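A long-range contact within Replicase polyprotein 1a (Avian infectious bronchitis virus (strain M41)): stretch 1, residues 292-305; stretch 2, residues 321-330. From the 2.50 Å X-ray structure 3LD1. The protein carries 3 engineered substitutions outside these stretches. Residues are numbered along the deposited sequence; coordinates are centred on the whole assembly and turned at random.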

# COMPACT_ATOMS: atom_id res chain seq x y z
N GLN A 292 -3.79 25.46 11.83
CA GLN A 292 -3.33 25.84 13.15
C GLN A 292 -3.89 27.27 13.40
O GLN A 292 -3.68 28.16 12.58
CB GLN A 292 -1.80 25.84 13.12
CG GLN A 292 -1.11 26.29 14.39
CD GLN A 292 -1.32 25.26 15.51
OE1 GLN A 292 -1.36 24.04 15.25
NE2 GLN A 292 -1.51 25.74 16.75
N VAL A 293 -4.61 27.47 14.51
CA VAL A 293 -5.26 28.72 14.82
C VAL A 293 -4.90 29.23 16.24
O VAL A 293 -4.28 28.48 17.03
CB VAL A 293 -6.75 28.56 14.77
CG1 VAL A 293 -7.27 28.32 13.30
CG2 VAL A 293 -7.19 27.48 15.82
N VAL A 294 -5.32 30.49 16.54
CA VAL A 294 -5.31 31.04 17.90
C VAL A 294 -6.69 31.27 18.48
O VAL A 294 -7.51 31.91 17.87
CB VAL A 294 -4.67 32.45 17.92
CG1 VAL A 294 -4.72 33.06 19.34
CG2 VAL A 294 -3.22 32.44 17.28
N VAL A 295 -6.92 30.84 19.70
CA VAL A 295 -8.22 31.00 20.24
C VAL A 295 -8.08 32.05 21.26
O VAL A 295 -7.50 31.79 22.31
CB VAL A 295 -8.67 29.65 20.94
CG1 VAL A 295 -10.17 29.62 21.32
CG2 VAL A 295 -8.40 28.48 20.05
N ARG A 296 -8.65 33.23 21.02
CA ARG A 296 -8.47 34.39 21.99
C ARG A 296 -9.18 34.16 23.27
O ARG A 296 -8.68 34.61 24.30
CB ARG A 296 -8.95 35.75 21.43
CG ARG A 296 -8.14 36.23 20.23
CD ARG A 296 -9.04 36.60 19.05
NE ARG A 296 -8.27 37.26 17.99
CZ ARG A 296 -8.17 38.59 17.82
NH1 ARG A 296 -8.81 39.44 18.64
NH2 ARG A 296 -7.44 39.06 16.81
N GLY A 297 -10.35 33.51 23.21
CA GLY A 297 -11.21 33.28 24.41
C GLY A 297 -12.54 32.73 23.90
O GLY A 297 -12.74 32.46 22.68
N MET A 298 -13.47 32.53 24.84
CA MET A 298 -14.83 32.00 24.52
C MET A 298 -15.71 33.17 24.25
O MET A 298 -15.63 34.13 25.00
CB MET A 298 -15.48 31.29 25.72
CG MET A 298 -16.71 30.44 25.32
SD MET A 298 -16.24 28.89 24.44
CE MET A 298 -15.66 27.98 25.90
N ARG A 299 -16.60 33.06 23.26
CA ARG A 299 -17.76 33.93 23.11
C ARG A 299 -19.05 33.08 22.99
O ARG A 299 -18.96 31.92 22.57
CB ARG A 299 -17.58 34.79 21.87
CG ARG A 299 -17.64 34.03 20.56
CD ARG A 299 -17.12 34.80 19.39
NE ARG A 299 -17.94 35.97 19.20
CZ ARG A 299 -17.50 37.15 18.76
NH1 ARG A 299 -16.21 37.35 18.46
NH2 ARG A 299 -18.38 38.13 18.65
N ASN A 300 -20.22 33.66 23.29
CA ASN A 300 -21.50 32.90 23.31
C ASN A 300 -22.62 33.65 22.58
O ASN A 300 -23.82 33.50 22.84
CB ASN A 300 -21.92 32.61 24.74
CG ASN A 300 -22.21 33.88 25.49
OD1 ASN A 300 -22.30 34.97 24.86
ND2 ASN A 300 -22.37 33.79 26.82
N ASP A 301 -22.21 34.45 21.63
CA ASP A 301 -23.14 35.34 20.99
C ASP A 301 -23.43 34.88 19.60
O ASP A 301 -23.72 35.73 18.74
CB ASP A 301 -22.54 36.76 20.94
CG ASP A 301 -21.18 36.79 20.24
OD1 ASP A 301 -20.43 35.80 20.32
OD2 ASP A 301 -20.84 37.78 19.61
N LEU A 302 -23.34 33.58 19.34
CA LEU A 302 -23.55 33.13 17.96
C LEU A 302 -24.45 31.93 17.83
O LEU A 302 -24.58 31.15 18.74
CB LEU A 302 -22.25 32.89 17.26
CG LEU A 302 -21.37 34.09 16.95
CD1 LEU A 302 -19.86 33.74 16.84
CD2 LEU A 302 -21.80 34.62 15.63
N THR A 303 -25.07 31.81 16.68
CA THR A 303 -25.88 30.67 16.37
C THR A 303 -25.32 30.02 15.12
O THR A 303 -24.92 30.71 14.18
CB THR A 303 -27.33 31.09 16.11
OG1 THR A 303 -27.33 32.32 15.40
CG2 THR A 303 -28.06 31.37 17.44
N LEU A 304 -25.30 28.69 15.14
CA LEU A 304 -24.83 27.83 14.09
C LEU A 304 -25.96 27.64 13.10
O LEU A 304 -26.99 27.14 13.45
CB LEU A 304 -24.50 26.46 14.67
CG LEU A 304 -23.39 25.56 14.09
CD1 LEU A 304 -23.70 24.08 14.19
CD2 LEU A 304 -23.08 25.89 12.67
N LEU A 305 -25.73 28.01 11.87
CA LEU A 305 -26.65 27.73 10.84
C LEU A 305 -26.32 26.39 10.24
O LEU A 305 -25.16 25.94 10.21
CB LEU A 305 -26.49 28.77 9.76
CG LEU A 305 -26.84 30.19 10.19
CD1 LEU A 305 -26.31 31.18 9.13
CD2 LEU A 305 -28.37 30.35 10.41
N ILE A 321 -19.41 27.40 22.18
CA ILE A 321 -20.03 26.10 22.28
C ILE A 321 -21.29 26.03 21.45
O ILE A 321 -22.27 26.60 21.83
CB ILE A 321 -20.35 25.74 23.72
CG1 ILE A 321 -19.02 25.49 24.45
CG2 ILE A 321 -21.26 24.52 23.73
CD1 ILE A 321 -19.13 25.63 25.89
N LEU A 322 -21.25 25.31 20.33
CA LEU A 322 -22.39 25.23 19.40
C LEU A 322 -22.95 23.83 19.32
O LEU A 322 -22.19 22.83 19.36
CB LEU A 322 -21.96 25.72 18.02
CG LEU A 322 -21.20 27.08 18.05
CD1 LEU A 322 -20.62 27.38 16.67
CD2 LEU A 322 -22.12 28.20 18.42
N GLY A 323 -24.28 23.73 19.29
CA GLY A 323 -24.91 22.41 19.34
C GLY A 323 -24.22 21.52 20.37
O GLY A 323 -24.00 20.36 20.13
N GLY A 324 -23.81 22.07 21.50
CA GLY A 324 -23.26 21.27 22.58
C GLY A 324 -21.82 20.85 22.43
O GLY A 324 -21.34 20.10 23.27
N HIS A 325 -21.17 21.34 21.37
CA HIS A 325 -19.78 21.01 21.02
C HIS A 325 -18.91 22.25 21.01
O HIS A 325 -19.29 23.30 20.40
CB HIS A 325 -19.69 20.52 19.58
CG HIS A 325 -20.31 19.19 19.35
ND1 HIS A 325 -21.66 19.03 19.13
CD2 HIS A 325 -19.76 17.95 19.31
CE1 HIS A 325 -21.93 17.74 18.98
NE2 HIS A 325 -20.80 17.06 19.13
N LEU A 326 -17.69 22.10 21.52
CA LEU A 326 -16.72 23.19 21.56
C LEU A 326 -16.16 23.36 20.17
O LEU A 326 -15.46 22.46 19.65
CB LEU A 326 -15.58 22.90 22.49
CG LEU A 326 -15.08 23.98 23.44
CD1 LEU A 326 -13.59 23.76 23.74
CD2 LEU A 326 -15.29 25.40 22.96
N CYS A 327 -16.52 24.49 19.54
CA CYS A 327 -16.10 24.75 18.20
C CYS A 327 -15.17 25.95 18.15
O CYS A 327 -14.97 26.64 19.14
CB CYS A 327 -17.30 24.99 17.30
SG CYS A 327 -18.45 23.66 17.09
N TYR A 328 -14.57 26.16 16.99
CA TYR A 328 -13.79 27.32 16.68
C TYR A 328 -14.69 28.17 15.84
O TYR A 328 -15.44 27.68 14.97
CB TYR A 328 -12.65 26.93 15.78
CG TYR A 328 -11.76 28.08 15.34
CD1 TYR A 328 -10.87 28.68 16.26
CD2 TYR A 328 -11.78 28.55 14.00
CE1 TYR A 328 -10.05 29.72 15.85
CE2 TYR A 328 -10.95 29.58 13.58
CZ TYR A 328 -10.09 30.17 14.51
OH TYR A 328 -9.23 31.18 14.13
N VAL A 329 -14.55 29.47 16.06
CA VAL A 329 -15.46 30.42 15.51
C VAL A 329 -14.54 31.60 15.06
O VAL A 329 -13.62 32.01 15.78
CB VAL A 329 -16.52 30.67 16.63
CG1 VAL A 329 -16.26 31.89 17.51
CG2 VAL A 329 -17.83 30.61 16.13
N PHE A 330 -14.76 32.09 13.85
CA PHE A 330 -14.00 33.20 13.35
C PHE A 330 -14.88 34.16 12.55
O PHE A 330 -15.90 33.77 12.06
CB PHE A 330 -12.83 32.70 12.51
CG PHE A 330 -13.20 31.94 11.27
CD1 PHE A 330 -13.44 30.59 11.32
CD2 PHE A 330 -13.19 32.57 10.03
CE1 PHE A 330 -13.70 29.86 10.15
CE2 PHE A 330 -13.44 31.87 8.83
CZ PHE A 330 -13.71 30.52 8.90
O HOH W 1 -20.11 29.77 23.98

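The two stretches bury 513 Å² between them, mainly through apolar contacts; no direct hydrogen bond joins them. At the start of stretch 2, Ile321 meets Met298, whose side chain leaves the backbone sideways but bends through chi2 and chi3 both p, so that CE lies 4.2 Å from Ile321 CD1. The one polar link is indirect: a water donates to Arg299 O (2.8 Å) and accepts from Ile321 N (3.1 Å), satisfying two backbone groups that do not meet.

Leu322 points toward stretch 1 and is buried. Its CD2 lies 3.9 Å from Leu302 O, and its CB 4.2 Å from Leu304 CG, so the one side chain packs against the carbonyl of Leu302 and the side chain of Leu304. A type I' turn from Leu322 to His325 then reverses the chain, closed by Leu322 N to His325 O (2.8 Å) and His325 N to Leu322 O (2.7 Å). Gly323 and Gly324 occupy its positive-phi positions, which favour glycine, and His325 ND1 donates to Gly323 O (2.9 Å), bracing the turn.

On the returning strand, Leu326 sends its end nearer to stretch 1, with CD2 3.9 Å from Met298 SD; the flexible thioether thus serves both Ile321 and Leu326. Tyr328, with chi1 t, reaches Val293, whose CG1 packs 3.6 Å from Tyr328 CZ, while Val294 O approaches the ring edge at CE1 (3.9 Å). The long aromatic side chain spans this gap, and its hydroxyl is hydrogen-bonded elsewhere in the structure. Val329 also points toward stretch 1: CG2 lies 3.8 Å from Leu302 CD1, and CG1 3.6 Å from Arg299 CD. Arg299 lays its aliphatic portion here, while its charged end is engaged by Asp301, NE to OD1 and NH2 to OD2 each at 2.7 Å in a salt bridge.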